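Long-range contacts in LRR receptor-like serine/threonine-protein kinase RGI3 (Arabidopsis thaliana, PDB 5HZ0), which acts as a receptor for RGF peptide hormones, which maintain the root stem cell niche, and is represented here by its leucine-rich repeat ectodomain: residues A[109-114]-A[133-138]; A[157-162]-A[181-186]. The protein carries 5 engineered substitutions. One frame throughout, in Å; residues are numbered along the deposited sequence.

Contact 1: A[109-114]-A[133-138]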
loop_
_atom_site.group_PDB
_atom_site.type_symbol
_atom_site.label_atom_id
_atom_site.label_comp_id
_atom_site.label_asym_id
_atom_site.label_seq_id
_atom_site.Cartn_x
_atom_site.Cartn_y
_atom_site.Cartn_z
ATOM N N SER A 109 23.644 -38.483 -7.056
ATOM C CA SER A 109 24.284 -38.552 -5.756
ATOM C C SER A 109 25.278 -37.418 -5.591
ATOM O O SER A 109 25.740 -37.141 -4.487
ATOM C CB SER A 109 24.968 -39.911 -5.574
ATOM O OG SER A 109 25.223 -40.178 -4.206
ATOM N N GLY A 110 25.619 -36.769 -6.697
ATOM C CA GLY A 110 26.568 -35.677 -6.644
ATOM C C GLY A 110 25.976 -34.313 -6.903
ATOM O O GLY A 110 26.712 -33.332 -7.001
ATOM N N LEU A 111 24.653 -34.251 -7.014
ATOM C CA LEU A 111 23.960 -32.999 -7.298
ATOM C C LEU A 111 24.245 -31.956 -6.223
ATOM O O LEU A 111 24.152 -32.240 -5.029
ATOM C CB LEU A 111 22.454 -33.241 -7.416
ATOM C CG LEU A 111 21.622 -32.104 -8.014
ATOM C CD1 LEU A 111 22.148 -31.749 -9.407
ATOM C CD2 LEU A 111 20.113 -32.461 -8.052
ATOM N N VAL A 112 24.584 -30.750 -6.667
ATOM C CA VAL A 112 24.916 -29.631 -5.790
ATOM C C VAL A 112 23.879 -28.520 -5.936
ATOM O O VAL A 112 23.314 -28.035 -4.952
ATOM C CB VAL A 112 26.356 -29.088 -6.036
ATOM C CG1 VAL A 112 26.620 -27.872 -5.161
ATOM C CG2 VAL A 112 27.384 -30.165 -5.752
ATOM N N GLU A 113 23.721 -28.052 -7.168
ATOM C CA GLU A 113 22.726 -27.044 -7.499
ATOM C C GLU A 113 21.503 -27.702 -8.150
ATOM O O GLU A 113 21.643 -28.502 -9.079
ATOM C CB GLU A 113 23.342 -26.038 -8.470
ATOM C CG GLU A 113 24.778 -25.646 -8.123
ATOM C CD GLU A 113 24.862 -24.771 -6.886
ATOM O OE1 GLU A 113 23.864 -24.085 -6.580
ATOM O OE2 GLU A 113 25.911 -24.773 -6.210
ATOM N N LEU A 114 20.309 -27.382 -7.659
ATOM C CA LEU A 114 19.072 -27.811 -8.322
ATOM C C LEU A 114 18.107 -26.631 -8.443
ATOM O O LEU A 114 17.576 -26.159 -7.437
ATOM C CB LEU A 114 18.404 -28.941 -7.529
ATOM C CG LEU A 114 16.984 -29.328 -7.951
ATOM C CD1 LEU A 114 17.005 -29.939 -9.336
ATOM C CD2 LEU A 114 16.326 -30.269 -6.941
ATOM N N LYS A 133 23.339 -35.724 -0.570
ATOM C CA LYS A 133 24.177 -35.320 0.555
ATOM C C LYS A 133 25.027 -34.094 0.248
ATOM O O LYS A 133 25.501 -33.408 1.148
ATOM C CB LYS A 133 25.028 -36.498 1.028
ATOM C CG LYS A 133 24.199 -37.607 1.685
ATOM C CD LYS A 133 24.109 -37.417 3.198
ATOM C CE LYS A 133 22.721 -37.732 3.734
ATOM N NZ LYS A 133 22.038 -38.853 3.023
ATOM N N ASN A 134 25.226 -33.844 -1.038
ATOM C CA ASN A 134 26.012 -32.711 -1.506
ATOM C C ASN A 134 25.169 -31.524 -1.912
ATOM O O ASN A 134 25.704 -30.501 -2.335
ATOM C CB ASN A 134 26.866 -33.133 -2.693
ATOM C CG ASN A 134 27.735 -34.305 -2.373
ATOM O OD1 ASN A 134 27.637 -35.353 -3.008
ATOM N ND2 ASN A 134 28.587 -34.149 -1.369
ATOM N N LEU A 135 23.847 -31.677 -1.827
ATOM C CA LEU A 135 22.949 -30.612 -2.248
ATOM C C LEU A 135 23.197 -29.363 -1.415
ATOM O O LEU A 135 23.288 -29.416 -0.194
ATOM C CB LEU A 135 21.490 -31.040 -2.150
ATOM C CG LEU A 135 20.504 -30.104 -2.852
ATOM C CD1 LEU A 135 20.887 -30.004 -4.334
ATOM C CD2 LEU A 135 19.071 -30.602 -2.671
ATOM N N GLN A 136 23.320 -28.242 -2.103
ATOM C CA GLN A 136 23.639 -26.957 -1.487
ATOM C C GLN A 136 22.488 -25.975 -1.685
ATOM O O GLN A 136 22.022 -25.352 -0.745
ATOM C CB GLN A 136 24.968 -26.413 -2.011
ATOM C CG GLN A 136 26.189 -27.138 -1.437
ATOM C CD GLN A 136 27.527 -26.639 -2.024
ATOM O OE1 GLN A 136 27.692 -25.455 -2.301
ATOM N NE2 GLN A 136 28.473 -27.550 -2.207
ATOM N N VAL A 137 22.109 -25.785 -2.942
ATOM C CA VAL A 137 20.998 -24.930 -3.311
ATOM C C VAL A 137 19.855 -25.741 -3.929
ATOM O O VAL A 137 20.033 -26.429 -4.932
ATOM C CB VAL A 137 21.451 -23.859 -4.336
ATOM C CG1 VAL A 137 20.260 -23.090 -4.857
ATOM C CG2 VAL A 137 22.480 -22.905 -3.717
ATOM N N LEU A 138 18.681 -25.673 -3.304
ATOM C CA LEU A 138 17.465 -26.171 -3.907
ATOM C C LEU A 138 16.499 -25.009 -3.928
ATOM O O LEU A 138 16.116 -24.499 -2.879
ATOM C CB LEU A 138 16.884 -27.358 -3.121
ATOM C CG LEU A 138 15.354 -27.614 -3.097
ATOM C CD1 LEU A 138 14.731 -27.817 -4.472
ATOM C CD2 LEU A 138 15.045 -28.789 -2.217
#

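Contact 2: A[157-162]-A[181-186]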
loop_
_atom_site.group_PDB
_atom_site.type_symbol
_atom_site.label_atom_id
_atom_site.label_comp_id
_atom_site.label_asym_id
_atom_site.label_seq_id
_atom_site.Cartn_x
_atom_site.Cartn_y
_atom_site.Cartn_z
ATOM N N CYS A 157 19.908 -33.320 4.106
ATOM C CA CYS A 157 20.789 -32.682 3.158
ATOM C C CYS A 157 21.706 -31.807 3.990
ATOM O O CYS A 157 21.452 -30.626 4.188
ATOM C CB CYS A 157 19.948 -31.822 2.213
ATOM S SG CYS A 157 18.755 -32.787 1.267
ATOM N N GLU A 158 22.866 -32.348 4.320
ATOM C CA GLU A 158 23.704 -31.729 5.336
ATOM C C GLU A 158 24.375 -30.448 4.835
ATOM O O GLU A 158 24.727 -29.574 5.623
ATOM C CB GLU A 158 24.753 -32.731 5.825
ATOM C CG GLU A 158 25.499 -33.445 4.699
ATOM C CD GLU A 158 26.708 -34.214 5.202
ATOM O OE1 GLU A 158 26.955 -34.183 6.428
ATOM O OE2 GLU A 158 27.412 -34.841 4.379
ATOM N N ASN A 159 24.543 -30.340 3.522
ATOM C CA ASN A 159 25.238 -29.206 2.928
ATOM C C ASN A 159 24.395 -28.030 2.451
ATOM O O ASN A 159 24.930 -27.103 1.871
ATOM C CB ASN A 159 26.100 -29.696 1.768
ATOM C CG ASN A 159 27.251 -30.559 2.231
ATOM O OD1 ASN A 159 27.525 -30.665 3.423
ATOM N ND2 ASN A 159 27.943 -31.166 1.288
ATOM N N LEU A 160 23.084 -28.072 2.657
ATOM C CA LEU A 160 22.218 -27.007 2.166
ATOM C C LEU A 160 22.612 -25.668 2.759
ATOM O O LEU A 160 22.836 -25.548 3.957
ATOM C CB LEU A 160 20.762 -27.269 2.513
ATOM C CG LEU A 160 19.838 -27.986 1.541
ATOM C CD1 LEU A 160 18.542 -28.255 2.282
ATOM C CD2 LEU A 160 19.580 -27.153 0.307
ATOM N N VAL A 161 22.667 -24.668 1.891
ATOM C CA VAL A 161 22.895 -23.275 2.247
ATOM C C VAL A 161 21.626 -22.486 1.949
ATOM O O VAL A 161 21.265 -21.578 2.694
ATOM C CB VAL A 161 24.201 -22.654 1.624
ATOM C CG1 VAL A 161 25.369 -23.591 1.877
ATOM C CG2 VAL A 161 24.052 -22.362 0.137
ATOM N N MET A 162 21.075 -22.735 0.765
ATOM C CA MET A 162 19.944 -22.004 0.227
ATOM C C MET A 162 18.750 -22.944 -0.041
ATOM O O MET A 162 18.871 -23.940 -0.750
ATOM C CB MET A 162 20.399 -21.287 -1.056
ATOM C CG MET A 162 19.313 -20.588 -1.846
ATOM S SD MET A 162 18.226 -19.580 -0.825
ATOM C CE MET A 162 16.741 -19.628 -1.823
ATOM N N LEU A 181 19.983 -28.744 9.693
ATOM C CA LEU A 181 20.675 -28.110 8.600
ATOM C C LEU A 181 21.573 -27.082 9.232
ATOM O O LEU A 181 21.160 -25.960 9.512
ATOM C CB LEU A 181 19.660 -27.429 7.684
ATOM C CG LEU A 181 18.734 -28.410 6.979
ATOM C CD1 LEU A 181 17.784 -27.698 6.028
ATOM C CD2 LEU A 181 19.563 -29.440 6.247
ATOM N N LYS A 182 22.841 -27.449 9.367
ATOM C CA LYS A 182 23.744 -26.681 10.202
ATOM C C LYS A 182 24.462 -25.654 9.363
ATOM O O LYS A 182 25.121 -24.770 9.879
ATOM C CB LYS A 182 24.731 -27.617 10.902
ATOM C CG LYS A 182 24.575 -27.661 12.415
ATOM C CD LYS A 182 23.470 -28.599 12.840
ATOM C CE LYS A 182 23.224 -28.521 14.347
ATOM N NZ LYS A 182 22.097 -29.404 14.795
ATOM N N ARG A 183 24.382 -25.825 8.055
ATOM C CA ARG A 183 24.926 -24.848 7.124
ATOM C C ARG A 183 23.928 -23.974 6.392
ATOM O O ARG A 183 24.356 -23.140 5.601
ATOM C CB ARG A 183 25.866 -25.534 6.128
ATOM C CG ARG A 183 26.873 -26.434 6.827
ATOM C CD ARG A 183 27.669 -27.227 5.842
ATOM N NE ARG A 183 29.091 -26.984 6.012
ATOM C CZ ARG A 183 30.040 -27.605 5.321
ATOM N NH1 ARG A 183 29.707 -28.512 4.414
ATOM N NH2 ARG A 183 31.317 -27.316 5.544
ATOM N N VAL A 184 22.620 -24.177 6.583
ATOM C CA VAL A 184 21.656 -23.378 5.819
ATOM C C VAL A 184 21.705 -21.885 6.187
ATOM O O VAL A 184 21.741 -21.506 7.350
ATOM C CB VAL A 184 20.192 -23.944 5.836
ATOM C CG1 VAL A 184 19.385 -23.412 7.030
ATOM C CG2 VAL A 184 19.478 -23.604 4.543
ATOM N N GLN A 185 21.718 -21.050 5.161
ATOM C CA GLN A 185 21.859 -19.607 5.312
ATOM C C GLN A 185 20.539 -18.885 5.089
ATOM O O GLN A 185 20.164 -17.997 5.853
ATOM C CB GLN A 185 22.989 -19.048 4.433
ATOM C CG GLN A 185 24.387 -19.374 4.972
ATOM C CD GLN A 185 25.513 -18.807 4.111
ATOM O OE1 GLN A 185 25.345 -17.793 3.434
ATOM N NE2 GLN A 185 26.659 -19.475 4.127
ATOM N N THR A 186 19.916 -19.172 3.953
ATOM C CA THR A 186 18.616 -18.615 3.633
ATOM C C THR A 186 17.531 -19.687 3.505
ATOM O O THR A 186 17.641 -20.612 2.694
ATOM C CB THR A 186 18.687 -17.794 2.341
ATOM O OG1 THR A 186 19.585 -16.689 2.536
ATOM C CG2 THR A 186 17.309 -17.264 1.972
#

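Contact 1: A[109-114]-A[133-138]
L114 and L138 run alongside each other in the same direction, CD2 of L114 resting 3.8 Å from CD1 of L138. Behind them L135 sends its CD1 branch back toward the other segment, 4.2 Å from CB of L114 and 4.3 Å from CG of L111. Leucine suits this buried layer because its branched, apolar end fills the space between successive turns. Around this core the backbone pairs in parallel. The carbonyl oxygen of V112 takes two N-H groups, from Q136 N at 2.9 Å and from V137 N at 3.2 Å; L114 N then bonds to V137 O at 2.9 Å. On the opposite face of the strands, E113, its chain bent at chi2, lies obliquely across V137, OE1 3.3 Å from V137 CB. Further out, Q136 runs extended alongside V112, whose CG1, anti to the backbone N, meets Q136 CD at 3.5 Å. An alanine at Q136 would probably leave V112 CG1 without the cover of the amide and of CG, opening a gap at this edge. Leucines turned inward and alternating residues turned outward on short parallel strands are characteristic of the leucine-rich repeat solenoid, here two successive turns.

Contact 2: A[157-162]-A[181-186]
The carbonyl oxygen of V161 is gripped by two backbone N-H groups of the facing segment, Q185 N at 2.6 Å and T186 N at 3.0 Å. V184 CG2 lies beside this carbonyl. Inside the turn, L160 and L181 supply the hydrophobic filling, their CD1 methyls 3.9 Å apart. Toward solvent the pairing becomes polar. R183, directed toward the other segment and bent at chi3, runs alongside N159 and offers NH1 to N159 OD1 in a weak bond of 3.2 Å, with the amide and guanidinium planes turned 54° from each other. A long flexible arginine suits this exposed edge, and E158, whose OE1 stays 6.6 Å from R183 NH1, could add a modest long-range attraction. At the other end M162 and T186 lie side by side on the outward face; chi1 of M162 (174°) sets CG anti to the backbone N, and the chain then bends at chi2. SD of M162 lies 3.7 Å from T186 CB. T186 OG1 is held by N210 ND2 of strand 210-212. On the other side M162 touches V137 and R139 of strand 137-139, and it also packs on a modified side chain of the bound peptide, so strand 162-164 sits between two neighbouring strands with part of its outward face given to the hormone.

How the contacts relate
Contact 1 closes before contact 2 opens, and their centres are about 11 Å apart on successive turns of the same solenoid. Strands 113-115, 137-139, 162-164 and 186-188 lie next to one another in its parallel strand array, so that 133-138 and 157-162 are themselves neighbours. Probable hydrogen bonds join them, Q136 O to V161 N at 2.8 Å and L138 N to M162 O at 3.1 Å, which continues the parallel pairing from one contact into the next. The two contacts thus lie in a continuous run of stacked turns. R139 and M162, from adjacent strands, belong to the experimentally identified peptide-recognition motifs, so this stacking brings hormone-recognising residues of separate repeats together.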